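Local coordinates for protein ornithine carbamoyltransferase (PDB 3GRF) that probably catalyses carbamoyl transfer from carbamoyl phosphate to ornithine, or its reverse, in the arginine degradation pathway of the parasite Giardia, at residues A[227-238]-A[262-270]; A[7-15]-A[132-140]. All blocks are in the same frame, centred on the assembly; numbering follows the deposited sequence.

Interaction 1. Residues A[227-238]-A[262-270]; sequences DCKKGCEGVDVV and PFQVDDAVM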
ATOM      1  N   ASP A 227       5.187 -40.702 -20.168  1.00 43.44           N
ATOM      2  CA  ASP A 227       3.919 -40.832 -20.888  1.00 45.00           C
ATOM      3  C   ASP A 227       2.860 -40.408 -19.879  1.00 40.37           C
ATOM      4  O   ASP A 227       2.674 -41.103 -18.864  1.00 35.67           O
ATOM      5  CB  ASP A 227       3.713 -42.300 -21.321  1.00 48.57           C
ATOM      6  CG  ASP A 227       2.602 -42.478 -22.382  1.00 54.83           C
ATOM      7  OD1 ASP A 227       2.903 -42.391 -23.597  1.00 55.39           O
ATOM      8  OD2 ASP A 227       1.432 -42.727 -22.016  1.00 50.80           O
ATOM      9  N   CYS A 228       2.282 -39.234 -20.058  1.00 39.67           N
ATOM     10  CA  CYS A 228       1.320 -38.682 -19.117  1.00 46.63           C
ATOM     11  C   CYS A 228       0.081 -39.565 -18.892  1.00 46.74           C
ATOM     12  O   CYS A 228      -0.438 -39.625 -17.780  1.00 55.47           O
ATOM     13  CB  CYS A 228       0.933 -37.290 -19.614  1.00 47.15           C
ATOM     14  SG  CYS A 228      -0.016 -36.302 -18.425  1.00 54.18           S
ATOM     15  N   LYS A 229      -0.381 -40.244 -19.942  1.00 42.21           N
ATOM     16  CA  LYS A 229      -1.554 -41.139 -19.814  1.00 39.42           C
ATOM     17  C   LYS A 229      -1.260 -42.336 -18.930  1.00 39.21           C
ATOM     18  O   LYS A 229      -2.076 -42.740 -18.070  1.00 35.36           O
ATOM     19  CB  LYS A 229      -2.032 -41.619 -21.192  1.00 28.84           C
ATOM     20  CG  LYS A 229      -3.194 -40.778 -21.679  1.00 48.66           C
ATOM     21  CD  LYS A 229      -3.490 -40.910 -23.165  1.00 55.93           C
ATOM     22  CE  LYS A 229      -3.577 -39.489 -23.729  1.00 66.03           C
ATOM     23  NZ  LYS A 229      -3.655 -39.413 -25.212  1.00 71.79           N
ATOM     24  N   LYS A 230      -0.064 -42.893 -19.136  1.00 37.14           N
ATOM     25  CA  LYS A 230       0.398 -44.005 -18.345  1.00 41.73           C
ATOM     26  C   LYS A 230       0.593 -43.481 -16.945  1.00 40.01           C
ATOM     27  O   LYS A 230       0.269 -44.164 -15.979  1.00 32.81           O
ATOM     28  CB  LYS A 230       1.700 -44.601 -18.912  1.00 47.71           C
ATOM     29  CG  LYS A 230       1.600 -45.057 -20.362  1.00 51.15           C
ATOM     30  CD  LYS A 230       1.976 -46.516 -20.538  1.00 63.50           C
ATOM     31  CE  LYS A 230       1.557 -47.056 -21.935  1.00 66.20           C
ATOM     32  NZ  LYS A 230       0.141 -47.568 -22.004  1.00 66.82           N
ATOM     33  N   GLY A 231       1.112 -42.261 -16.847  1.00 35.01           N
ATOM     34  CA  GLY A 231       1.385 -41.662 -15.542  1.00 34.69           C
ATOM     35  C   GLY A 231       0.150 -41.293 -14.768  1.00 36.12           C
ATOM     36  O   GLY A 231       0.142 -41.348 -13.528  1.00 35.34           O
ATOM     37  N   CYS A 232      -0.902 -40.917 -15.500  1.00 26.11           N
ATOM     38  CA  CYS A 232      -2.160 -40.459 -14.911  1.00 31.25           C
ATOM     39  C   CYS A 232      -3.205 -41.579 -14.709  1.00 27.12           C
ATOM     40  O   CYS A 232      -4.291 -41.339 -14.160  1.00 32.89           O
ATOM     41  CB  CYS A 232      -2.777 -39.315 -15.736  1.00 32.29           C
ATOM     42  SG  CYS A 232      -1.845 -37.785 -15.662  1.00 32.28           S
ATOM     43  N   GLU A 233      -2.891 -42.787 -15.152  1.00 27.12           N
ATOM     44  CA  GLU A 233      -3.857 -43.884 -15.078  1.00 34.87           C
ATOM     45  C   GLU A 233      -4.113 -44.143 -13.623  1.00 27.08           C
ATOM     46  O   GLU A 233      -3.166 -44.437 -12.868  1.00 26.98           O
ATOM     47  CB  GLU A 233      -3.279 -45.143 -15.676  1.00 44.63           C
ATOM     48  CG  GLU A 233      -4.088 -45.749 -16.781  1.00 52.46           C
ATOM     49  CD  GLU A 233      -3.362 -46.941 -17.352  1.00 64.83           C
ATOM     50  OE1 GLU A 233      -2.327 -46.736 -18.046  1.00 60.19           O
ATOM     51  OE2 GLU A 233      -3.806 -48.082 -17.071  1.00 70.27           O
ATOM     52  N   GLY A 234      -5.375 -44.021 -13.237  1.00 33.23           N
ATOM     53  CA  GLY A 234      -5.790 -44.278 -11.864  1.00 30.41           C
ATOM     54  C   GLY A 234      -5.649 -43.121 -10.882  1.00 39.99           C
ATOM     55  O   GLY A 234      -6.062 -43.232  -9.727  1.00 41.17           O
ATOM     56  N   VAL A 235      -5.060 -42.005 -11.302  1.00 34.85           N
ATOM     57  CA  VAL A 235      -4.663 -40.975 -10.331  1.00 36.01           C
ATOM     58  C   VAL A 235      -5.884 -40.176  -9.845  1.00 37.13           C
ATOM     59  O   VAL A 235      -6.917 -40.153 -10.510  1.00 35.97           O
ATOM     60  CB  VAL A 235      -3.502 -40.051 -10.838  1.00 40.58           C
ATOM     61  CG1 VAL A 235      -2.245 -40.867 -11.194  1.00 44.51           C
ATOM     62  CG2 VAL A 235      -3.951 -39.210 -12.010  1.00 40.67           C
ATOM     63  N   ASP A 236      -5.776 -39.547  -8.680  1.00 33.12           N
ATOM     64  CA  ASP A 236      -6.912 -38.830  -8.084  1.00 31.87           C
ATOM     65  C   ASP A 236      -6.822 -37.316  -8.275  1.00 32.24           C
ATOM     66  O   ASP A 236      -7.798 -36.595  -8.078  1.00 29.29           O
ATOM     67  CB  ASP A 236      -7.019 -39.155  -6.595  1.00 36.71           C
ATOM     68  CG  ASP A 236      -7.149 -40.633  -6.330  1.00 47.29           C
ATOM     69  OD1 ASP A 236      -6.228 -41.202  -5.712  1.00 44.28           O
ATOM     70  OD2 ASP A 236      -8.173 -41.219  -6.732  1.00 39.29           O
ATOM     71  N   VAL A 237      -5.632 -36.828  -8.629  1.00 27.05           N
ATOM     72  CA  VAL A 237      -5.382 -35.399  -8.831  1.00 35.89           C
ATOM     73  C   VAL A 237      -4.495 -35.332 -10.053  1.00 24.65           C
ATOM     74  O   VAL A 237      -3.502 -36.064 -10.126  1.00 29.89           O
ATOM     75  CB  VAL A 237      -4.600 -34.715  -7.679  1.00 32.84           C
ATOM     76  CG1 VAL A 237      -4.407 -33.180  -7.995  1.00 24.69           C
ATOM     77  CG2 VAL A 237      -5.314 -34.924  -6.344  1.00 24.84           C
ATOM     78  N   VAL A 238      -4.865 -34.461 -10.990  1.00 27.34           N
ATOM     79  CA  VAL A 238      -3.978 -34.137 -12.093  1.00 26.68           C
ATOM     80  C   VAL A 238      -3.656 -32.648 -12.096  1.00 30.25           C
ATOM     81  O   VAL A 238      -4.534 -31.795 -12.229  1.00 31.02           O
ATOM     82  CB  VAL A 238      -4.588 -34.509 -13.443  1.00 30.75           C
ATOM     83  CG1 VAL A 238      -3.598 -34.143 -14.601  1.00 28.77           C
ATOM     84  CG2 VAL A 238      -4.955 -36.000 -13.481  1.00 26.89           C
ATOM     85  N   PRO A 262       2.913 -33.566 -26.085  1.00 35.26           N
ATOM     86  CA  PRO A 262       2.406 -34.842 -25.566  1.00 40.86           C
ATOM     87  C   PRO A 262       2.039 -34.834 -24.057  1.00 40.41           C
ATOM     88  O   PRO A 262       1.505 -35.843 -23.553  1.00 46.84           O
ATOM     89  CB  PRO A 262       3.559 -35.833 -25.848  1.00 45.42           C
ATOM     90  CG  PRO A 262       4.404 -35.187 -26.833  1.00 44.68           C
ATOM     91  CD  PRO A 262       4.268 -33.717 -26.667  1.00 37.55           C
ATOM     92  N   PHE A 263       2.300 -33.722 -23.362  1.00 36.57           N
ATOM     93  CA  PHE A 263       2.006 -33.624 -21.936  1.00 36.92           C
ATOM     94  C   PHE A 263       0.959 -32.639 -21.593  1.00 35.19           C
ATOM     95  O   PHE A 263       0.800 -32.278 -20.422  1.00 35.48           O
ATOM     96  CB  PHE A 263       3.274 -33.416 -21.115  1.00 33.12           C
ATOM     97  CG  PHE A 263       4.123 -34.630 -21.115  1.00 39.41           C
ATOM     98  CD1 PHE A 263       3.949 -35.614 -20.149  1.00 25.80           C
ATOM     99  CD2 PHE A 263       5.005 -34.862 -22.152  1.00 25.50           C
ATOM    100  CE1 PHE A 263       4.709 -36.770 -20.175  1.00 34.24           C
ATOM    101  CE2 PHE A 263       5.771 -36.030 -22.197  1.00 31.64           C
ATOM    102  CZ  PHE A 263       5.611 -36.991 -21.226  1.00 31.73           C
ATOM    103  N   GLN A 264       0.213 -32.241 -22.610  1.00 28.00           N
ATOM    104  CA  GLN A 264      -0.955 -31.378 -22.432  1.00 33.74           C
ATOM    105  C   GLN A 264      -2.010 -32.165 -21.697  1.00 26.81           C
ATOM    106  O   GLN A 264      -2.306 -33.299 -22.087  1.00 27.48           O
ATOM    107  CB  GLN A 264      -1.507 -31.008 -23.802  1.00 31.22           C
ATOM    108  CG  GLN A 264      -2.798 -30.202 -23.740  1.00 27.60           C
ATOM    109  CD  GLN A 264      -3.115 -29.608 -25.058  1.00 36.33           C
ATOM    110  OE1 GLN A 264      -3.581 -30.291 -25.945  1.00 34.37           O
ATOM    111  NE2 GLN A 264      -2.806 -28.340 -25.221  1.00 33.88           N
ATOM    112  N   VAL A 265      -2.593 -31.605 -20.642  1.00 31.25           N
ATOM    113  CA  VAL A 265      -3.699 -32.328 -20.005  1.00 33.13           C
ATOM    114  C   VAL A 265      -4.997 -32.118 -20.817  1.00 33.84           C
ATOM    115  O   VAL A 265      -5.606 -31.066 -20.753  1.00 27.91           O
ATOM    116  CB  VAL A 265      -3.874 -32.017 -18.472  1.00 33.22           C
ATOM    117  CG1 VAL A 265      -4.973 -32.826 -17.914  1.00 34.57           C
ATOM    118  CG2 VAL A 265      -2.580 -32.297 -17.673  1.00 22.84           C
ATOM    119  N   ASP A 266      -5.379 -33.124 -21.608  1.00 35.28           N
ATOM    120  CA  ASP A 266      -6.634 -33.099 -22.393  1.00 42.17           C
ATOM    121  C   ASP A 266      -7.709 -34.082 -21.865  1.00 35.48           C
ATOM    122  O   ASP A 266      -7.572 -34.650 -20.766  1.00 39.67           O
ATOM    123  CB  ASP A 266      -6.331 -33.318 -23.905  1.00 30.25           C
ATOM    124  CG  ASP A 266      -5.663 -34.681 -24.202  1.00 37.70           C
ATOM    125  OD1 ASP A 266      -5.221 -34.868 -25.322  1.00 42.68           O
ATOM    126  OD2 ASP A 266      -5.581 -35.586 -23.350  1.00 38.26           O
ATOM    127  N   ASP A 267      -8.774 -34.283 -22.642  1.00 34.02           N
ATOM    128  CA  ASP A 267      -9.902 -35.117 -22.216  1.00 36.19           C
ATOM    129  C   ASP A 267      -9.450 -36.587 -22.114  1.00 39.50           C
ATOM    130  O   ASP A 267      -9.907 -37.318 -21.227  1.00 39.25           O
ATOM    131  CB  ASP A 267     -11.079 -35.008 -23.206  1.00 37.28           C
ATOM    132  CG  ASP A 267     -11.885 -33.690 -23.096  1.00 39.95           C
ATOM    133  OD1 ASP A 267     -11.752 -32.910 -22.139  1.00 43.38           O
ATOM    134  OD2 ASP A 267     -12.718 -33.446 -23.998  1.00 42.41           O
ATOM    135  N   ALA A 268      -8.567 -37.028 -23.023  1.00 33.06           N
ATOM    136  CA  ALA A 268      -8.092 -38.424 -23.008  1.00 41.23           C
ATOM    137  C   ALA A 268      -7.190 -38.668 -21.811  1.00 36.77           C
ATOM    138  O   ALA A 268      -7.135 -39.778 -21.275  1.00 48.04           O
ATOM    139  CB  ALA A 268      -7.315 -38.752 -24.282  1.00 30.85           C
ATOM    140  N   VAL A 269      -6.464 -37.639 -21.408  1.00 31.93           N
ATOM    141  CA  VAL A 269      -5.648 -37.728 -20.201  1.00 33.33           C
ATOM    142  C   VAL A 269      -6.581 -37.872 -18.990  1.00 30.44           C
ATOM    143  O   VAL A 269      -6.414 -38.793 -18.201  1.00 34.24           O
ATOM    144  CB  VAL A 269      -4.622 -36.529 -20.064  1.00 32.18           C
ATOM    145  CG1 VAL A 269      -4.060 -36.438 -18.662  1.00 32.03           C
ATOM    146  CG2 VAL A 269      -3.445 -36.694 -21.029  1.00 25.12           C
ATOM    147  N   MET A 270      -7.564 -36.976 -18.846  1.00 33.74           N
ATOM    148  CA  MET A 270      -8.488 -37.017 -17.702  1.00 32.31           C
ATOM    149  C   MET A 270      -9.374 -38.281 -17.664  1.00 39.02           C
ATOM    150  O   MET A 270      -9.720 -38.776 -16.573  1.00 36.15           O
ATOM    151  CB  MET A 270      -9.345 -35.743 -17.617  1.00 29.07           C
ATOM    152  CG  MET A 270      -8.537 -34.463 -17.380  1.00 31.85           C
ATOM    153  SD  MET A 270      -7.601 -34.457 -15.807  1.00 32.81           S
ATOM    154  CE  MET A 270      -8.990 -34.121 -14.632  1.00 35.61           C
TER
HETATM  155  O   HOH W   1       2.528 -38.338 -23.080  1.00 35.61           O

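Interaction 2. Residues A[7-15]-A[132-140]; sequences TRHLLTISA and FGHPLQMVC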
ATOM      1  N   THR A   7      16.397 -18.381  13.600  1.00 48.34           N
ATOM      2  CA  THR A   7      15.072 -18.011  13.139  1.00 44.86           C
ATOM      3  C   THR A   7      14.591 -19.021  12.093  1.00 36.92           C
ATOM      4  O   THR A   7      15.314 -19.350  11.145  1.00 39.74           O
ATOM      5  CB  THR A   7      15.094 -16.585  12.588  1.00 40.00           C
ATOM      6  OG1 THR A   7      15.558 -15.711  13.621  1.00 44.17           O
ATOM      7  CG2 THR A   7      13.714 -16.141  12.158  1.00 30.74           C
ATOM      8  N   ARG A   8      13.372 -19.528  12.259  1.00 37.66           N
ATOM      9  CA  ARG A   8      12.785 -20.421  11.245  1.00 40.10           C
ATOM     10  C   ARG A   8      12.248 -19.657  10.051  1.00 38.18           C
ATOM     11  O   ARG A   8      11.476 -18.713  10.215  1.00 39.03           O
ATOM     12  CB  ARG A   8      11.673 -21.314  11.834  1.00 37.19           C
ATOM     13  CG  ARG A   8      12.188 -22.533  12.545  1.00 44.41           C
ATOM     14  CD  ARG A   8      11.780 -23.799  11.806  1.00 51.56           C
ATOM     15  NE  ARG A   8      10.674 -24.437  12.502  1.00 48.14           N
ATOM     16  CZ  ARG A   8       9.817 -25.313  11.990  1.00 43.44           C
ATOM     17  NH1 ARG A   8       9.873 -25.729  10.727  1.00 38.64           N
ATOM     18  NH2 ARG A   8       8.882 -25.771  12.781  1.00 44.46           N
ATOM     19  N   HIS A   9      12.637 -20.128   8.866  1.00 32.97           N
ATOM     20  CA  HIS A   9      12.248 -19.604   7.574  1.00 34.55           C
ATOM     21  C   HIS A   9      11.335 -20.620   6.877  1.00 34.19           C
ATOM     22  O   HIS A   9      11.006 -21.658   7.458  1.00 30.31           O
ATOM     23  CB  HIS A   9      13.491 -19.361   6.718  1.00 34.09           C
ATOM     24  CG  HIS A   9      14.325 -18.180   7.281  1.00 44.31           C
ATOM     25  ND1 HIS A   9      13.835 -16.886   7.271  1.00 40.37           N
ATOM     26  CD2 HIS A   9      15.552 -18.113   7.851  1.00 40.35           C
ATOM     27  CE1 HIS A   9      14.729 -16.076   7.802  1.00 49.36           C
ATOM     28  NE2 HIS A   9      15.781 -16.796   8.164  1.00 43.69           N
ATOM     29  N   LEU A  10      10.952 -20.341   5.644  1.00 35.06           N
ATOM     30  CA  LEU A  10      10.131 -21.231   4.835  1.00 32.63           C
ATOM     31  C   LEU A  10      10.547 -20.927   3.422  1.00 36.49           C
ATOM     32  O   LEU A  10       9.915 -20.139   2.720  1.00 36.19           O
ATOM     33  CB  LEU A  10       8.605 -20.953   5.024  1.00 37.11           C
ATOM     34  CG  LEU A  10       7.566 -21.882   4.376  1.00 34.19           C
ATOM     35  CD1 LEU A  10       7.516 -23.228   5.087  1.00 38.65           C
ATOM     36  CD2 LEU A  10       6.179 -21.244   4.385  1.00 28.54           C
ATOM     37  N   LEU A  11      11.633 -21.554   2.990  1.00 31.86           N
ATOM     38  CA  LEU A  11      12.172 -21.350   1.668  1.00 33.22           C
ATOM     39  C   LEU A  11      11.652 -22.424   0.699  1.00 32.99           C
ATOM     40  O   LEU A  11      11.613 -22.209  -0.513  1.00 32.51           O
ATOM     41  CB  LEU A  11      13.705 -21.344   1.717  1.00 35.70           C
ATOM     42  CG  LEU A  11      14.515 -20.318   2.557  1.00 45.92           C
ATOM     43  CD1 LEU A  11      15.683 -19.818   1.734  1.00 40.79           C
ATOM     44  CD2 LEU A  11      13.735 -19.107   3.079  1.00 51.34           C
ATOM     45  N   THR A  12      11.248 -23.568   1.265  1.00 24.89           N
ATOM     46  CA  THR A  12      10.604 -24.646   0.535  1.00 28.24           C
ATOM     47  C   THR A  12       9.652 -25.279   1.522  1.00 30.15           C
ATOM     48  O   THR A  12       9.687 -24.943   2.711  1.00 28.95           O
ATOM     49  CB  THR A  12      11.634 -25.684  -0.086  1.00 36.98           C
ATOM     50  OG1 THR A  12      12.257 -26.483   0.917  1.00 32.23           O
ATOM     51  CG2 THR A  12      12.728 -24.982  -0.835  1.00 25.68           C
ATOM     52  N   ILE A  13       8.795 -26.176   1.050  1.00 27.74           N
ATOM     53  CA  ILE A  13       7.768 -26.697   1.952  1.00 31.63           C
ATOM     54  C   ILE A  13       8.334 -27.721   2.929  1.00 31.03           C
ATOM     55  O   ILE A  13       7.759 -27.925   4.010  1.00 37.27           O
ATOM     56  CB  ILE A  13       6.503 -27.196   1.199  1.00 29.11           C
ATOM     57  CG1 ILE A  13       5.305 -27.172   2.143  1.00 33.17           C
ATOM     58  CG2 ILE A  13       6.722 -28.601   0.581  1.00 30.84           C
ATOM     59  CD1 ILE A  13       4.868 -25.788   2.559  1.00 29.75           C
ATOM     60  N   SER A  14       9.441 -28.323   2.603  1.00 29.40           N
ATOM     61  CA  SER A  14      10.218 -29.275   3.384  1.00 31.52           C
ATOM     62  C   SER A  14      11.016 -28.566   4.510  1.00 30.41           C
ATOM     63  O   SER A  14      11.878 -29.187   5.138  1.00 33.16           O
ATOM     64  CB  SER A  14      11.134 -30.076   2.467  1.00 37.79           C
ATOM     65  OG  SER A  14      12.169 -29.254   1.947  1.00 37.16           O
ATOM     66  N   ALA A  15      10.747 -27.273   4.700  1.00 28.14           N
ATOM     67  CA  ALA A  15      11.206 -26.527   5.866  1.00 24.34           C
ATOM     68  C   ALA A  15      10.319 -27.007   7.028  1.00 29.17           C
ATOM     69  O   ALA A  15      10.647 -26.800   8.189  1.00 36.51           O
ATOM     70  CB  ALA A  15      11.018 -24.969   5.639  1.00 25.40           C
ATOM     71  N   PHE A 132      13.169 -22.341  -7.058  1.00 31.86           N
ATOM     72  CA  PHE A 132      13.394 -23.593  -6.308  1.00 35.95           C
ATOM     73  C   PHE A 132      12.167 -24.085  -5.504  1.00 28.09           C
ATOM     74  O   PHE A 132      12.045 -25.285  -5.242  1.00 30.61           O
ATOM     75  CB  PHE A 132      14.620 -23.447  -5.398  1.00 38.16           C
ATOM     76  CG  PHE A 132      15.250 -24.753  -4.981  1.00 37.48           C
ATOM     77  CD1 PHE A 132      15.650 -25.683  -5.926  1.00 45.34           C
ATOM     78  CD2 PHE A 132      15.490 -25.026  -3.624  1.00 54.35           C
ATOM     79  CE1 PHE A 132      16.240 -26.887  -5.539  1.00 51.30           C
ATOM     80  CE2 PHE A 132      16.088 -26.219  -3.218  1.00 41.41           C
ATOM     81  CZ  PHE A 132      16.473 -27.147  -4.192  1.00 45.45           C
ATOM     82  N   GLY A 133      11.265 -23.177  -5.128  1.00 32.27           N
ATOM     83  CA  GLY A 133       9.995 -23.560  -4.482  1.00 31.97           C
ATOM     84  C   GLY A 133       8.835 -22.572  -4.534  1.00 32.25           C
ATOM     85  O   GLY A 133       8.941 -21.521  -5.141  1.00 33.24           O
ATOM     86  N   HIS A 134       7.729 -22.911  -3.867  1.00 34.83           N
ATOM     87  CA  HIS A 134       6.549 -22.054  -3.760  1.00 28.34           C
ATOM     88  C   HIS A 134       5.631 -22.572  -2.662  1.00 29.55           C
ATOM     89  O   HIS A 134       4.524 -23.030  -2.949  1.00 26.88           O
ATOM     90  CB  HIS A 134       5.779 -21.980  -5.101  1.00 29.02           C
ATOM     91  CG  HIS A 134       4.827 -20.822  -5.182  1.00 31.22           C
ATOM     92  ND1 HIS A 134       3.977 -20.610  -6.255  1.00 30.14           N
ATOM     93  CD2 HIS A 134       4.569 -19.833  -4.296  1.00 27.03           C
ATOM     94  CE1 HIS A 134       3.249 -19.534  -6.026  1.00 18.94           C
ATOM     95  NE2 HIS A 134       3.598 -19.039  -4.850  1.00 39.46           N
ATOM     96  N   PRO A 135       6.098 -22.489  -1.403  1.00 23.64           N
ATOM     97  CA  PRO A 135       5.493 -23.151  -0.255  1.00 30.31           C
ATOM     98  C   PRO A 135       4.143 -22.589   0.131  1.00 32.80           C
ATOM     99  O   PRO A 135       3.337 -23.317   0.725  1.00 35.63           O
ATOM    100  CB  PRO A 135       6.525 -22.957   0.870  1.00 26.34           C
ATOM    101  CG  PRO A 135       7.394 -21.768   0.434  1.00 31.44           C
ATOM    102  CD  PRO A 135       7.317 -21.723  -1.061  1.00 25.60           C
ATOM    103  N   LEU A 136       3.898 -21.310  -0.177  1.00 31.32           N
ATOM    104  CA  LEU A 136       2.573 -20.691   0.035  1.00 28.29           C
ATOM    105  C   LEU A 136       1.506 -21.333  -0.839  1.00 27.84           C
ATOM    106  O   LEU A 136       0.356 -21.540  -0.427  1.00 22.70           O
ATOM    107  CB  LEU A 136       2.632 -19.186  -0.252  1.00 30.22           C
ATOM    108  CG  LEU A 136       3.421 -18.305   0.724  1.00 31.78           C
ATOM    109  CD1 LEU A 136       3.606 -16.868   0.132  1.00 24.83           C
ATOM    110  CD2 LEU A 136       2.714 -18.272   2.032  1.00 20.98           C
ATOM    111  N   GLN A 137       1.899 -21.643  -2.067  1.00 19.44           N
ATOM    112  CA  GLN A 137       1.073 -22.401  -3.000  1.00 23.33           C
ATOM    113  C   GLN A 137       0.929 -23.815  -2.464  1.00 25.52           C
ATOM    114  O   GLN A 137      -0.124 -24.412  -2.616  1.00 22.62           O
ATOM    115  CB  GLN A 137       1.769 -22.461  -4.389  1.00 28.07           C
ATOM    116  CG  GLN A 137       0.900 -23.040  -5.570  1.00 23.79           C
ATOM    117  CD  GLN A 137      -0.346 -22.206  -5.870  1.00 18.44           C
ATOM    118  OE1 GLN A 137      -0.232 -21.076  -6.235  1.00 22.51           O
ATOM    119  NE2 GLN A 137      -1.533 -22.759  -5.640  1.00 25.81           N
ATOM    120  N   MET A 138       1.985 -24.374  -1.850  1.00 23.03           N
ATOM    121  CA  MET A 138       1.908 -25.784  -1.438  1.00 35.19           C
ATOM    122  C   MET A 138       0.872 -25.931  -0.350  1.00 24.41           C
ATOM    123  O   MET A 138       0.011 -26.781  -0.458  1.00 28.85           O
ATOM    124  CB  MET A 138       3.262 -26.396  -0.997  1.00 27.21           C
ATOM    125  CG  MET A 138       4.277 -26.523  -2.108  1.00 25.51           C
ATOM    126  SD  MET A 138       3.727 -27.419  -3.594  1.00 26.09           S
ATOM    127  CE  MET A 138       3.026 -26.111  -4.561  1.00 21.71           C
ATOM    128  N   VAL A 139       0.905 -25.075   0.657  1.00 30.31           N
ATOM    129  CA  VAL A 139      -0.137 -25.153   1.706  1.00 25.52           C
ATOM    130  C   VAL A 139      -1.550 -24.962   1.095  1.00 34.46           C
ATOM    131  O   VAL A 139      -2.526 -25.558   1.565  1.00 30.78           O
ATOM    132  CB  VAL A 139       0.039 -24.094   2.796  1.00 29.69           C
ATOM    133  CG1 VAL A 139      -0.994 -24.327   3.954  1.00 23.64           C
ATOM    134  CG2 VAL A 139       1.452 -24.107   3.307  1.00 27.87           C
ATOM    135  N   CYS A 140      -1.631 -24.155   0.030  1.00 31.40           N
ATOM    136  CA  CYS A 140      -2.872 -23.876  -0.685  1.00 29.65           C
ATOM    137  C   CYS A 140      -3.428 -25.114  -1.315  1.00 28.29           C
ATOM    138  O   CYS A 140      -4.561 -25.504  -1.083  1.00 22.57           O
ATOM    139  CB  CYS A 140      -2.606 -22.873  -1.808  1.00 31.70           C
ATOM    140  SG  CYS A 140      -4.147 -22.472  -2.674  1.00 26.93           S
TER

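Interaction 1. Residues A[227-238]-A[262-270]
Pro262 meets Cys228 through a shared water. The water donates to Pro262 O at 2.7 Å and accepts from Cys228 N at 3.2 Å. No direct hydrogen bond joins 227-238 to 262-270. The same water lies 3.8 Å above one face of the Phe263 ring, offset toward the rim. Phe263 brings that ring to the start of helix 228-232. Its CD1 touches Cys228 CB at 3.5 Å, and Asp227 N sits at the ring edge, near its plane. Val265 comes next and reaches Val238 tip to tip, with CG2 3.7 Å from Val238 CG1. Asp266 caps helix 267-270: its OD2 accepts from Val269 N at 3.0 Å and is met nearly along the C-O bond. Lys229 NZ stays 4.7 Å from the same OD2, so any attraction there is probably long-range. Ala268 CB packs on the end of the Lys229 chain. Val269 splits its two methyls. CG1, anti to the backbone N (chi1 165°), faces both sulfurs, those of Cys228 and Cys232, which lie on the same side of it. CG2 lies against the aliphatic part of Lys229. Met270 starts away from 227-238, but its chain bends at chi2 (-61°) and chi3 (-76°), and SD comes 3.8 Å from Val238 CB. Cys228 SG is also bonded to Cys167 SG, a disulfide that ties helix 228-232 to strand 164-167, the middle strand of the domain's parallel sheet. Val265 touches Cys167 as well. This is packing at the edge of the Rossmann-like Asp/Orn-binding domain, where the short helices 228-232 and 267-270, and the loop leading into the second, pack beside strand 237-240. With no direct hydrogen bond across, the fit rests on apolar and sulfur shapes, while the disulfide fixes helix 228-232 and the water bridges the backbones.

Interaction 2. Residues A[7-15]-A[132-140]
Ile13 and Pro135 pack closely where the N-terminal loop meets the start of helix 135-151. Ile13 CD1 lies 3.7 Å from Pro135 CB and 3.4 Å from Pro135 O. The two side chains run past each other in opposite directions. For Ile13, chi1 (-157°) puts CG1 anti to the backbone N, and chi2 (67°) then turns CD1 over the first turn of the helix. There CG1 rests on Met138 CB at 3.8 Å, and CD1 reaches Val139 CG2 at 3.9 Å. Leu10 meets the same proline, with CG 3.8 Å from Pro135 CB. This part is buried. Side chain meets side chain only through apolar groups, though Ile13 CD1 also touches the Pro135 carbonyl oxygen.

At the other end side-chain contacts are sparser. Thr12 CG2 approaches Phe132 CD2 obliquely at 3.9 Å, and both residues are partly exposed. The backbones still come close at Gly133, whose CA is 4.5 Å from Leu11 O and which has no side chain to fit in. No hydrogen bond crosses between 7-15 and 132-140.

Polar partners come from elsewhere. Asp177 of helix 173-185 accepts from both Ile13 N and His134 N, so one carboxylate binds the two segments. Within the carbamoyl phosphate-binding domain, Leu10 also pairs by backbone bonds with Cys125 and Asn127, at strand 125-127. Helix 111-120 touches Leu11 and Phe132, and helix 303-322 packs on Val139.

In the fold
Interaction 2 is buried near the middle of the chain, and interaction 1 is a partly buried contact farther out. Their centres are 27 Å apart and they do not touch. They belong to different domain families and share no segment. Helix 135-151 still relates them: its start lies in interaction 2, and its later residues Ile145 and Phe149 touch Val237 of 227-238. Neither contact has a direct hydrogen bond between its segments. Interaction 1 adds sulfur packing, a disulfide to the sheet and a water bridge. Interaction 2 relies mainly on aliphatic packing, with an aspartate of helix 173-185, which bonds to both segments, supplying a polar link.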